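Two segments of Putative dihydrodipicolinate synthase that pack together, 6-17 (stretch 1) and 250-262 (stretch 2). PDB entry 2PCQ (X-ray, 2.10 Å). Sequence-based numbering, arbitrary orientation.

Stretch 1, residues 6-17: IPTPFDREGRLD
Stretch 2, residues 250-262: LPAGYPRPPYPAE

Neither stretch forms a regular helix or strand across this contact, which buries 661 Å² over both sides. The two stretches run in roughly the same sense: Pro 9 CA lies 4.3 Å from Gly 253 CA, and Gly 14 CA 4.7 Å from Arg 256 CA.

Pro 7 (phi/psi -73/162) points toward stretch 2, and its CG comes 4.3 Å from Ala 252 CB. Thr 8 (-107/114, chi1 m) points away. Pro 9 (-66/136) packs through its ring: CG is 3.4 Å from Pro 251 O. Its CA makes a CA-H...O contact of 3.3 Å with Ala 252 O.

Phe 10 is extended (-133/149, chi1 m, chi2 -74°). Its O accepts a nearly straight hydrogen bond from Tyr 254 N, 2.9 Å at 165°. Gly 253 (72/-158) precedes this donor. A CB there would lie 2.7 Å from Phe 10 O, a clash, and its positive phi also favours glycine. Over one face of the Phe 10 ring sits Arg 256 CD, 3.9 Å from the centroid.

Asp 11 (-80/-178, chi1 p) opens a type I turn that ends at Gly 14. Gly 14 N bonds to Asp 11 O at 3.0 Å. The Asp 11 side chain points away from stretch 2 and braces the turn: OD1 accepts from Arg 15 N at 3.0 Å, and OD2 forms a salt bridge with Arg 15 NE at 2.8 Å.

Arg 12 (-60/-27) has chi1 to chi3 m, t, t and chi4 -71°. Its CB points sideways, but its end comes nearer. CG lies over the face of Tyr 254 (chi1 m, chi2 -97°), 3.8 Å from the ring centroid. NH1 is 3.6 Å from Ala 261 CB. One water accepts from Arg 12 NH2 at 2.8 Å and donates to Glu 262 OE2 at 2.6 Å, linking the two side chains.

Glu 13 (-85/-6) points away; its OE1 forms a salt bridge with Arg 15 NH2 at 3.0 Å. Gly 14 (96/11) packs closely, with CA 3.6 Å from Pro 257 CD. A CB would clash with that CD at 3.0 Å and jam against the preceding carbonyl. Gly 14 O accepts from Arg 256 NE at 2.7 Å and weakly from Arg 256 NH2 at 3.0 Å. Arg 256 reaches it with chi1 to chi3 all t.

Arg 15 (-82/133, chi1 to chi3 m, t, m) points away; Asp 11 N donates to Arg 15 O at 3.0 Å. Asp 17 N donates to Pro 9 O at 3.0 Å, and its side chain caps the helix that follows.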

# COMPACT_ATOMS: atom_id res chain seq x y z
N ILE A 6 29.70 -0.84 -1.36
CA ILE A 6 30.36 0.01 -2.34
C ILE A 6 29.65 0.07 -3.69
O ILE A 6 29.16 -0.94 -4.20
CB ILE A 6 31.84 -0.40 -2.58
CG1 ILE A 6 31.92 -1.78 -3.23
CG2 ILE A 6 32.59 -0.40 -1.25
CD1 ILE A 6 33.31 -2.13 -3.71
N PRO A 7 29.57 1.27 -4.27
CA PRO A 7 28.91 1.41 -5.57
C PRO A 7 29.78 0.82 -6.66
O PRO A 7 30.98 0.60 -6.46
CB PRO A 7 28.72 2.92 -5.70
CG PRO A 7 29.90 3.46 -4.98
CD PRO A 7 29.97 2.59 -3.74
N THR A 8 29.18 0.53 -7.81
CA THR A 8 29.91 -0.00 -8.95
C THR A 8 30.00 1.14 -9.96
O THR A 8 28.99 1.58 -10.50
CB THR A 8 29.18 -1.20 -9.58
OG1 THR A 8 29.06 -2.24 -8.60
CG2 THR A 8 29.97 -1.73 -10.77
N PRO A 9 31.22 1.64 -10.21
CA PRO A 9 31.47 2.74 -11.14
C PRO A 9 31.20 2.49 -12.62
O PRO A 9 31.55 1.44 -13.15
CB PRO A 9 32.95 3.06 -10.91
CG PRO A 9 33.22 2.55 -9.52
CD PRO A 9 32.45 1.26 -9.51
N PHE A 10 30.56 3.47 -13.25
CA PHE A 10 30.27 3.46 -14.69
C PHE A 10 30.72 4.86 -15.12
O PHE A 10 30.66 5.79 -14.31
CB PHE A 10 28.76 3.35 -14.97
CG PHE A 10 28.15 2.04 -14.56
CD1 PHE A 10 28.37 0.89 -15.31
CD2 PHE A 10 27.33 1.97 -13.43
CE1 PHE A 10 27.79 -0.32 -14.94
CE2 PHE A 10 26.75 0.76 -13.04
CZ PHE A 10 26.98 -0.39 -13.80
N ASP A 11 31.18 5.02 -16.35
CA ASP A 11 31.54 6.37 -16.80
C ASP A 11 30.20 7.01 -17.17
O ASP A 11 29.16 6.38 -17.01
CB ASP A 11 32.48 6.35 -18.01
CG ASP A 11 31.94 5.53 -19.18
OD1 ASP A 11 30.71 5.54 -19.41
OD2 ASP A 11 32.76 4.90 -19.87
N ARG A 12 30.23 8.25 -17.65
CA ARG A 12 28.99 8.94 -18.01
C ARG A 12 28.17 8.23 -19.09
O ARG A 12 26.94 8.39 -19.14
CB ARG A 12 29.30 10.37 -18.46
CG ARG A 12 29.55 11.34 -17.32
CD ARG A 12 29.94 12.71 -17.83
NE ARG A 12 30.16 13.67 -16.75
CZ ARG A 12 29.19 14.18 -16.00
NH1 ARG A 12 27.93 13.84 -16.20
NH2 ARG A 12 29.49 15.05 -15.04
N GLU A 13 28.83 7.45 -19.95
CA GLU A 13 28.12 6.74 -21.01
C GLU A 13 27.54 5.40 -20.54
O GLU A 13 26.83 4.73 -21.29
CB GLU A 13 29.05 6.50 -22.20
CG GLU A 13 29.40 7.76 -22.99
CD GLU A 13 30.19 8.77 -22.18
OE1 GLU A 13 31.26 8.40 -21.64
OE2 GLU A 13 29.74 9.93 -22.08
N GLY A 14 27.85 5.02 -19.31
CA GLY A 14 27.32 3.77 -18.78
C GLY A 14 28.24 2.58 -18.90
O GLY A 14 27.81 1.45 -18.67
N ARG A 15 29.49 2.81 -19.27
CA ARG A 15 30.45 1.71 -19.40
C ARG A 15 31.03 1.35 -18.04
O ARG A 15 31.43 2.22 -17.27
CB ARG A 15 31.58 2.11 -20.36
CG ARG A 15 31.18 2.21 -21.82
CD ARG A 15 32.38 2.56 -22.70
NE ARG A 15 32.79 3.95 -22.54
CZ ARG A 15 32.37 4.95 -23.31
NH1 ARG A 15 31.52 4.72 -24.30
NH2 ARG A 15 32.78 6.19 -23.08
N LEU A 16 31.07 0.05 -17.74
CA LEU A 16 31.63 -0.41 -16.47
C LEU A 16 33.09 0.04 -16.42
O LEU A 16 33.83 -0.13 -17.39
CB LEU A 16 31.55 -1.93 -16.38
CG LEU A 16 32.24 -2.56 -15.16
CD1 LEU A 16 31.55 -2.09 -13.88
CD2 LEU A 16 32.20 -4.08 -15.26
N ASP A 17 33.50 0.62 -15.30
CA ASP A 17 34.88 1.07 -15.15
C ASP A 17 35.58 0.19 -14.12
O ASP A 17 35.55 0.48 -12.92
CB ASP A 17 34.91 2.53 -14.68
CG ASP A 17 36.31 3.13 -14.76
OD1 ASP A 17 37.30 2.39 -14.59
OD2 ASP A 17 36.41 4.36 -14.98
N LEU A 250 36.78 10.45 -4.66
CA LEU A 250 36.89 9.02 -4.94
C LEU A 250 36.25 8.69 -6.29
O LEU A 250 35.27 9.32 -6.70
CB LEU A 250 36.24 8.20 -3.82
CG LEU A 250 36.97 8.22 -2.48
CD1 LEU A 250 36.28 7.31 -1.48
CD2 LEU A 250 38.41 7.77 -2.67
N PRO A 251 36.79 7.69 -7.01
CA PRO A 251 36.29 7.28 -8.33
C PRO A 251 35.01 6.43 -8.32
O PRO A 251 34.99 5.32 -8.84
CB PRO A 251 37.48 6.51 -8.91
CG PRO A 251 38.01 5.81 -7.71
CD PRO A 251 37.99 6.91 -6.64
N ALA A 252 33.93 6.98 -7.77
CA ALA A 252 32.66 6.27 -7.70
C ALA A 252 31.93 6.21 -9.04
O ALA A 252 31.04 5.38 -9.23
CB ALA A 252 31.76 6.91 -6.65
N GLY A 253 32.29 7.08 -9.96
CA GLY A 253 31.63 7.08 -11.25
C GLY A 253 30.21 7.61 -11.20
O GLY A 253 29.84 8.34 -10.28
N TYR A 254 29.40 7.22 -12.19
CA TYR A 254 28.02 7.69 -12.30
C TYR A 254 27.02 6.55 -12.41
O TYR A 254 27.37 5.43 -12.79
CB TYR A 254 27.89 8.57 -13.55
CG TYR A 254 28.89 9.69 -13.60
CD1 TYR A 254 28.55 10.97 -13.17
CD2 TYR A 254 30.19 9.46 -14.03
CE1 TYR A 254 29.48 12.00 -13.17
CE2 TYR A 254 31.14 10.48 -14.04
CZ TYR A 254 30.78 11.74 -13.61
OH TYR A 254 31.72 12.75 -13.60
N PRO A 255 25.75 6.83 -12.07
CA PRO A 255 24.71 5.79 -12.16
C PRO A 255 24.57 5.43 -13.64
O PRO A 255 24.78 6.28 -14.51
CB PRO A 255 23.47 6.50 -11.62
CG PRO A 255 24.04 7.50 -10.66
CD PRO A 255 25.22 8.04 -11.43
N ARG A 256 24.20 4.19 -13.94
CA ARG A 256 24.06 3.80 -15.33
C ARG A 256 22.81 4.43 -15.94
O ARG A 256 21.74 4.40 -15.33
CB ARG A 256 24.01 2.27 -15.45
CG ARG A 256 24.54 1.76 -16.78
CD ARG A 256 24.74 0.25 -16.80
NE ARG A 256 25.78 -0.09 -17.76
CZ ARG A 256 26.12 -1.32 -18.15
NH1 ARG A 256 25.49 -2.38 -17.66
NH2 ARG A 256 27.10 -1.48 -19.02
N PRO A 257 22.93 5.03 -17.14
CA PRO A 257 21.76 5.66 -17.79
C PRO A 257 20.62 4.65 -17.82
O PRO A 257 20.86 3.45 -17.94
CB PRO A 257 22.28 5.99 -19.18
CG PRO A 257 23.74 6.29 -18.92
CD PRO A 257 24.13 5.17 -17.98
N PRO A 258 19.36 5.12 -17.78
CA PRO A 258 18.87 6.50 -17.74
C PRO A 258 18.91 7.24 -16.40
O PRO A 258 18.35 8.33 -16.28
CB PRO A 258 17.45 6.35 -18.24
CG PRO A 258 17.03 5.09 -17.52
CD PRO A 258 18.23 4.18 -17.70
N TYR A 259 19.55 6.67 -15.39
CA TYR A 259 19.59 7.36 -14.10
C TYR A 259 20.47 8.61 -14.16
O TYR A 259 21.47 8.64 -14.88
CB TYR A 259 20.03 6.38 -13.01
CG TYR A 259 18.96 5.34 -12.73
CD1 TYR A 259 18.95 4.11 -13.40
CD2 TYR A 259 17.92 5.62 -11.84
CE1 TYR A 259 17.92 3.19 -13.18
CE2 TYR A 259 16.89 4.71 -11.63
CZ TYR A 259 16.89 3.49 -12.29
OH TYR A 259 15.88 2.59 -12.06
N PRO A 260 20.10 9.66 -13.41
CA PRO A 260 20.80 10.94 -13.36
C PRO A 260 22.21 10.95 -12.77
O PRO A 260 22.49 10.30 -11.76
CB PRO A 260 19.84 11.82 -12.56
CG PRO A 260 19.29 10.85 -11.57
CD PRO A 260 19.00 9.63 -12.43
N ALA A 261 23.09 11.70 -13.43
CA ALA A 261 24.48 11.82 -13.00
C ALA A 261 24.58 12.60 -11.69
O ALA A 261 25.53 12.43 -10.92
CB ALA A 261 25.30 12.52 -14.09
N GLU A 262 23.60 13.47 -11.46
CA GLU A 262 23.57 14.27 -10.25
C GLU A 262 22.23 14.15 -9.54
O GLU A 262 21.19 13.97 -10.18
CB GLU A 262 23.87 15.73 -10.59
CG GLU A 262 25.34 15.98 -10.91
CD GLU A 262 25.61 17.39 -11.41
OE1 GLU A 262 24.92 18.33 -10.98
OE2 GLU A 262 26.55 17.55 -12.23
O HOH W 1 26.94 16.11 -14.42